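Local coordinates for stress response kinase A (PDB 1ZYL), which phosphorylates proteins, itself included, on serine and threonine residues with ATP and protects Escherichia coli from stress, at residues A[26-40]-A[44-58]. Sequence-based numbering, arbitrary orientation.
Sequences RVDSGLTPLNSYENR and FQDEDRRRFVVKFYR
The antiparallel sheet of the kinase N-terminal lobe, with the loop between strands 32-34 and 40-44 that holds the inferred ATP-site residue Ser36, brings Arg40 against Phe56 as a hydrogen-bonded antiparallel pair. Phe56 N to Arg40 O, 2.8 Å and nearly straight at 175°, is the firm bond; the return bond from Arg40 N is weak. Next to this pair, Asn39 lays its CB 3.3 Å from Phe56 O, and its OD1 takes a weak bond from Arg58 N. Asn39 ND2 is bonded to Asp219 and lies 3.4 Å from Lys55 CE.

Bends at chi2 and chi3 fold the Arg58 guanidinium back onto the loop backbone, where NH1 reaches Tyr37 O. The single N-H of Arg58 NE is shared between Glu38 O and Glu38 OE2, each 2.9 Å away; both bonds are bent and both acceptors tilt from the guanidinium plane. Carboxylate and guanidinium planes stand 82° apart, and of the two carboxylate oxygens only OE2 meets Arg58, OE1 being turned to Arg61, Arg284 and Trp280.

At the other end, Val27 CG1 and Leu31 CD2 pack on Phe44 CB, and Glu47 OE2 lies over one face of the Arg26 guanidinium, an electrostatic pairing without a directed N-H.

Arg58 thus ties down the turn after Ser36, while Lys55 forms a weak, long ion pair with Asp217, consistent with both segments bordering the nucleotide and magnesium site.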
loop_
_atom_site.group_PDB
_atom_site.type_symbol
_atom_site.label_atom_id
_atom_site.label_comp_id
_atom_site.label_asym_id
_atom_site.label_seq_id
_atom_site.Cartn_x
_atom_site.Cartn_y
_atom_site.Cartn_z
ATOM N N ARG A 26 10.589 -26.170 10.721
ATOM C CA ARG A 26 11.997 -26.290 11.075
ATOM C C ARG A 26 12.730 -25.123 10.438
ATOM O O ARG A 26 12.567 -24.869 9.244
ATOM C CB ARG A 26 12.588 -27.585 10.521
ATOM C CG ARG A 26 11.767 -28.845 10.747
ATOM C CD ARG A 26 12.530 -30.049 10.197
ATOM N NE ARG A 26 11.747 -31.282 10.171
ATOM C CZ ARG A 26 12.210 -32.440 9.709
ATOM N NH1 ARG A 26 11.441 -33.522 9.713
ATOM N NH2 ARG A 26 13.449 -32.516 9.243
ATOM N N VAL A 27 13.533 -24.412 11.223
ATOM C CA VAL A 27 14.276 -23.284 10.680
ATOM C C VAL A 27 15.570 -23.794 10.059
ATOM O O VAL A 27 15.538 -24.537 9.080
ATOM C CB VAL A 27 14.597 -22.232 11.767
ATOM C CG1 VAL A 27 15.222 -20.998 11.131
ATOM C CG2 VAL A 27 13.328 -21.849 12.509
ATOM N N ASP A 28 16.703 -23.409 10.637
ATOM C CA ASP A 28 18.009 -23.821 10.135
ATOM C C ASP A 28 19.108 -23.071 10.873
ATOM O O ASP A 28 19.672 -23.569 11.847
ATOM C CB ASP A 28 18.118 -23.524 8.639
ATOM C CG ASP A 28 19.470 -23.893 8.071
ATOM O OD1 ASP A 28 20.490 -23.370 8.564
ATOM O OD2 ASP A 28 19.515 -24.703 7.124
ATOM N N SER A 29 19.409 -21.867 10.397
ATOM C CA SER A 29 20.439 -21.039 11.008
ATOM C C SER A 29 20.042 -19.572 11.030
ATOM O O SER A 29 19.873 -18.938 9.986
ATOM C CB SER A 29 21.767 -21.194 10.263
ATOM O OG SER A 29 22.761 -20.343 10.816
ATOM N N GLY A 30 19.891 -19.047 12.237
ATOM C CA GLY A 30 19.534 -17.656 12.406
ATOM C C GLY A 30 18.224 -17.204 11.795
ATOM O O GLY A 30 17.795 -17.679 10.743
ATOM N N LEU A 31 17.592 -16.268 12.490
ATOM C CA LEU A 31 16.338 -15.669 12.067
ATOM C C LEU A 31 16.677 -14.208 11.795
ATOM O O LEU A 31 16.335 -13.329 12.577
ATOM C CB LEU A 31 15.299 -15.744 13.188
ATOM C CG LEU A 31 13.928 -16.376 12.923
ATOM C CD1 LEU A 31 12.976 -15.945 14.029
ATOM C CD2 LEU A 31 13.384 -15.949 11.574
ATOM N N THR A 32 17.369 -13.953 10.694
ATOM C CA THR A 32 17.753 -12.595 10.335
ATOM C C THR A 32 16.571 -11.731 9.878
ATOM O O THR A 32 15.843 -12.086 8.949
ATOM C CB THR A 32 18.809 -12.626 9.238
ATOM O OG1 THR A 32 18.701 -11.440 8.440
ATOM C CG2 THR A 32 18.628 -13.866 8.373
ATOM N N PRO A 33 16.377 -10.569 10.525
ATOM C CA PRO A 33 15.307 -9.610 10.245
ATOM C C PRO A 33 15.484 -8.706 9.032
ATOM O O PRO A 33 16.589 -8.253 8.734
ATOM C CB PRO A 33 15.251 -8.798 11.528
ATOM C CG PRO A 33 16.685 -8.693 11.880
ATOM C CD PRO A 33 17.159 -10.125 11.692
ATOM N N LEU A 34 14.367 -8.450 8.354
ATOM C CA LEU A 34 14.313 -7.565 7.192
ATOM C C LEU A 34 13.575 -6.321 7.675
ATOM O O LEU A 34 12.828 -6.384 8.651
ATOM C CB LEU A 34 13.525 -8.201 6.046
ATOM C CG LEU A 34 14.030 -9.493 5.410
ATOM C CD1 LEU A 34 15.487 -9.338 5.016
ATOM C CD2 LEU A 34 13.855 -10.638 6.381
ATOM N N ASN A 35 13.759 -5.191 7.006
ATOM C CA ASN A 35 13.081 -3.993 7.464
ATOM C C ASN A 35 11.797 -3.655 6.709
ATOM O O ASN A 35 11.806 -3.395 5.507
ATOM C CB ASN A 35 14.038 -2.783 7.450
ATOM C CG ASN A 35 14.213 -2.177 6.064
ATOM O OD1 ASN A 35 14.748 -2.813 5.156
ATOM N ND2 ASN A 35 13.760 -0.938 5.900
ATOM N N SER A 36 10.693 -3.690 7.446
ATOM C CA SER A 36 9.368 -3.351 6.946
ATOM C C SER A 36 8.722 -2.637 8.123
ATOM O O SER A 36 8.746 -3.147 9.239
ATOM C CB SER A 36 8.562 -4.600 6.608
ATOM O OG SER A 36 7.197 -4.261 6.395
ATOM N N TYR A 37 8.150 -1.464 7.887
ATOM C CA TYR A 37 7.536 -0.706 8.968
ATOM C C TYR A 37 6.215 -1.270 9.481
ATOM O O TYR A 37 6.025 -1.402 10.690
ATOM C CB TYR A 37 7.311 0.749 8.535
ATOM C CG TYR A 37 8.569 1.551 8.333
ATOM C CD1 TYR A 37 9.503 1.681 9.357
ATOM C CD2 TYR A 37 8.826 2.188 7.118
ATOM C CE1 TYR A 37 10.665 2.422 9.176
ATOM C CE2 TYR A 37 9.984 2.931 6.923
ATOM C CZ TYR A 37 10.902 3.042 7.955
ATOM O OH TYR A 37 12.065 3.751 7.767
ATOM N N GLU A 38 5.306 -1.593 8.563
ATOM C CA GLU A 38 3.982 -2.089 8.932
ATOM C C GLU A 38 3.966 -3.331 9.799
ATOM O O GLU A 38 3.397 -3.324 10.897
ATOM C CB GLU A 38 3.136 -2.360 7.690
ATOM C CG GLU A 38 1.688 -2.677 8.032
ATOM C CD GLU A 38 1.031 -1.557 8.831
ATOM O OE1 GLU A 38 0.359 -0.697 8.221
ATOM O OE2 GLU A 38 1.203 -1.528 10.068
ATOM N N ASN A 39 4.571 -4.401 9.295
ATOM C CA ASN A 39 4.616 -5.657 10.027
ATOM C C ASN A 39 6.066 -6.077 10.247
ATOM O O ASN A 39 6.970 -5.565 9.598
ATOM C CB ASN A 39 3.887 -6.741 9.234
ATOM C CG ASN A 39 2.633 -6.228 8.549
ATOM O OD1 ASN A 39 1.639 -5.899 9.202
ATOM N ND2 ASN A 39 2.676 -6.161 7.214
ATOM N N ARG A 40 6.274 -7.016 11.165
ATOM C CA ARG A 40 7.604 -7.533 11.471
ATOM C C ARG A 40 7.909 -8.745 10.584
ATOM O O ARG A 40 7.256 -9.779 10.693
ATOM C CB ARG A 40 7.674 -7.939 12.951
ATOM C CG ARG A 40 8.218 -6.866 13.902
ATOM C CD ARG A 40 9.682 -6.611 13.587
ATOM N NE ARG A 40 10.413 -5.959 14.672
ATOM C CZ ARG A 40 11.720 -5.702 14.640
ATOM N NH1 ARG A 40 12.304 -5.108 15.670
ATOM N NH2 ARG A 40 12.447 -6.032 13.577
ATOM N N PHE A 44 14.597 -16.689 6.846
ATOM C CA PHE A 44 15.222 -17.885 7.402
ATOM C C PHE A 44 15.310 -19.009 6.366
ATOM O O PHE A 44 14.369 -19.237 5.610
ATOM C CB PHE A 44 14.439 -18.352 8.636
ATOM C CG PHE A 44 13.079 -18.914 8.323
ATOM C CD1 PHE A 44 12.910 -20.272 8.082
ATOM C CD2 PHE A 44 11.966 -18.084 8.256
ATOM C CE1 PHE A 44 11.652 -20.795 7.777
ATOM C CE2 PHE A 44 10.702 -18.600 7.952
ATOM C CZ PHE A 44 10.548 -19.958 7.712
ATOM N N GLN A 45 16.448 -19.698 6.326
ATOM C CA GLN A 45 16.643 -20.801 5.386
ATOM C C GLN A 45 15.898 -22.032 5.876
ATOM O O GLN A 45 15.372 -22.050 6.988
ATOM C CB GLN A 45 18.126 -21.144 5.245
ATOM C CG GLN A 45 18.993 -20.009 4.760
ATOM C CD GLN A 45 20.463 -20.370 4.776
ATOM O OE1 GLN A 45 20.912 -21.227 4.015
ATOM N NE2 GLN A 45 21.221 -19.722 5.654
ATOM N N ASP A 46 15.869 -23.066 5.043
ATOM C CA ASP A 46 15.181 -24.308 5.380
ATOM C C ASP A 46 16.177 -25.466 5.325
ATOM O O ASP A 46 17.313 -25.285 4.890
ATOM C CB ASP A 46 14.046 -24.537 4.377
ATOM C CG ASP A 46 13.065 -25.593 4.833
ATOM O OD1 ASP A 46 12.489 -25.441 5.935
ATOM O OD2 ASP A 46 12.862 -26.571 4.082
ATOM N N GLU A 47 15.762 -26.645 5.781
ATOM C CA GLU A 47 16.632 -27.821 5.746
ATOM C C GLU A 47 16.830 -28.213 4.281
ATOM O O GLU A 47 16.243 -29.184 3.793
ATOM C CB GLU A 47 15.997 -28.981 6.522
ATOM C CG GLU A 47 14.613 -29.365 6.032
ATOM C CD GLU A 47 13.550 -29.192 7.095
ATOM O OE1 GLU A 47 13.563 -28.148 7.782
ATOM O OE2 GLU A 47 12.697 -30.095 7.236
ATOM N N ASP A 48 17.662 -27.431 3.596
ATOM C CA ASP A 48 17.974 -27.602 2.180
ATOM C C ASP A 48 18.451 -26.222 1.748
ATOM O O ASP A 48 18.810 -25.998 0.596
ATOM C CB ASP A 48 16.713 -27.960 1.390
ATOM C CG ASP A 48 15.758 -26.776 1.241
ATOM O OD1 ASP A 48 15.523 -26.057 2.242
ATOM O OD2 ASP A 48 15.234 -26.568 0.121
ATOM N N ARG A 49 18.440 -25.310 2.716
ATOM C CA ARG A 49 18.818 -23.909 2.564
ATOM C C ARG A 49 18.115 -23.180 1.415
ATOM O O ARG A 49 18.752 -22.654 0.501
ATOM C CB ARG A 49 20.350 -23.743 2.465
ATOM C CG ARG A 49 21.011 -24.110 1.143
ATOM C CD ARG A 49 22.064 -23.058 0.750
ATOM N NE ARG A 49 23.010 -22.759 1.830
ATOM C CZ ARG A 49 24.023 -21.899 1.729
ATOM N NH1 ARG A 49 24.231 -21.243 0.594
ATOM N NH2 ARG A 49 24.827 -21.690 2.764
ATOM N N ARG A 50 16.786 -23.153 1.483
ATOM C CA ARG A 50 15.966 -22.466 0.487
ATOM C C ARG A 50 15.230 -21.374 1.274
ATOM O O ARG A 50 14.224 -21.636 1.937
ATOM C CB ARG A 50 14.977 -23.447 -0.158
ATOM C CG ARG A 50 14.459 -23.024 -1.531
ATOM C CD ARG A 50 13.632 -21.740 -1.466
ATOM N NE ARG A 50 13.099 -21.348 -2.772
ATOM C CZ ARG A 50 13.844 -21.006 -3.822
ATOM N NH1 ARG A 50 15.169 -21.003 -3.732
ATOM N NH2 ARG A 50 13.265 -20.670 -4.969
ATOM N N ARG A 51 15.756 -20.153 1.195
ATOM C CA ARG A 51 15.229 -18.991 1.913
ATOM C C ARG A 51 13.711 -18.791 1.985
ATOM O O ARG A 51 12.976 -19.051 1.030
ATOM C CB ARG A 51 15.892 -17.723 1.373
ATOM C CG ARG A 51 17.414 -17.802 1.318
ATOM C CD ARG A 51 18.012 -16.481 0.868
ATOM N NE ARG A 51 17.328 -15.960 -0.315
ATOM C CZ ARG A 51 17.576 -14.777 -0.869
ATOM N NH1 ARG A 51 18.501 -13.980 -0.353
ATOM N NH2 ARG A 51 16.887 -14.386 -1.935
ATOM N N PHE A 52 13.273 -18.314 3.151
ATOM C CA PHE A 52 11.869 -18.040 3.479
ATOM C C PHE A 52 11.791 -16.762 4.313
ATOM O O PHE A 52 12.812 -16.205 4.719
ATOM C CB PHE A 52 11.288 -19.177 4.323
ATOM C CG PHE A 52 10.735 -20.311 3.528
ATOM C CD1 PHE A 52 9.548 -20.165 2.821
ATOM C CD2 PHE A 52 11.382 -21.544 3.512
ATOM C CE1 PHE A 52 9.005 -21.231 2.107
ATOM C CE2 PHE A 52 10.853 -22.622 2.803
ATOM C CZ PHE A 52 9.660 -22.466 2.099
ATOM N N VAL A 53 10.573 -16.303 4.576
ATOM C CA VAL A 53 10.370 -15.114 5.400
ATOM C C VAL A 53 9.089 -15.280 6.201
ATOM O O VAL A 53 8.083 -15.755 5.682
ATOM C CB VAL A 53 10.260 -13.806 4.557
ATOM C CG1 VAL A 53 11.549 -13.544 3.810
ATOM C CG2 VAL A 53 9.117 -13.902 3.583
ATOM N N VAL A 54 9.130 -14.925 7.477
ATOM C CA VAL A 54 7.933 -15.025 8.290
ATOM C C VAL A 54 7.437 -13.602 8.397
ATOM O O VAL A 54 8.239 -12.675 8.510
ATOM C CB VAL A 54 8.200 -15.521 9.723
ATOM C CG1 VAL A 54 7.071 -16.447 10.144
ATOM C CG2 VAL A 54 9.557 -16.189 9.822
ATOM N N LYS A 55 6.124 -13.429 8.356
ATOM C CA LYS A 55 5.551 -12.109 8.451
ATOM C C LYS A 55 4.598 -12.142 9.622
ATOM O O LYS A 55 3.640 -12.917 9.621
ATOM C CB LYS A 55 4.786 -11.770 7.168
ATOM C CG LYS A 55 4.521 -10.274 6.919
ATOM C CD LYS A 55 3.654 -10.078 5.665
ATOM C CE LYS A 55 3.737 -8.651 5.086
ATOM N NZ LYS A 55 4.954 -8.388 4.234
ATOM N N PHE A 56 4.875 -11.330 10.635
ATOM C CA PHE A 56 3.992 -11.264 11.778
ATOM C C PHE A 56 3.137 -10.039 11.613
ATOM O O PHE A 56 3.607 -8.920 11.753
ATOM C CB PHE A 56 4.768 -11.187 13.084
ATOM C CG PHE A 56 5.210 -12.519 13.591
ATOM C CD1 PHE A 56 6.216 -13.224 12.943
ATOM C CD2 PHE A 56 4.608 -13.078 14.706
ATOM C CE1 PHE A 56 6.618 -14.470 13.401
ATOM C CE2 PHE A 56 5.001 -14.321 15.171
ATOM C CZ PHE A 56 6.010 -15.020 14.518
ATOM N N TYR A 57 1.877 -10.265 11.286
ATOM C CA TYR A 57 0.937 -9.187 11.088
ATOM C C TYR A 57 0.785 -8.414 12.384
ATOM O O TYR A 57 0.504 -8.993 13.428
ATOM C CB TYR A 57 -0.391 -9.777 10.626
ATOM C CG TYR A 57 -0.306 -10.358 9.229
ATOM C CD1 TYR A 57 -0.331 -9.522 8.112
ATOM C CD2 TYR A 57 -0.170 -11.735 9.022
ATOM C CE1 TYR A 57 -0.227 -10.035 6.825
ATOM C CE2 TYR A 57 -0.061 -12.262 7.724
ATOM C CZ TYR A 57 -0.089 -11.400 6.632
ATOM O OH TYR A 57 0.040 -11.877 5.348
ATOM N N ARG A 58 0.985 -7.102 12.321
ATOM C CA ARG A 58 0.878 -6.284 13.518
ATOM C C ARG A 58 -0.535 -6.323 14.092
ATOM O O ARG A 58 -1.520 -6.023 13.409
ATOM C CB ARG A 58 1.328 -4.831 13.239
ATOM C CG ARG A 58 0.240 -3.789 12.933
ATOM C CD ARG A 58 0.639 -2.392 13.461
ATOM N NE ARG A 58 1.903 -1.904 12.897
ATOM C CZ ARG A 58 2.798 -1.199 13.582
ATOM N NH1 ARG A 58 3.920 -0.789 13.012
ATOM N NH2 ARG A 58 2.575 -0.915 14.851
#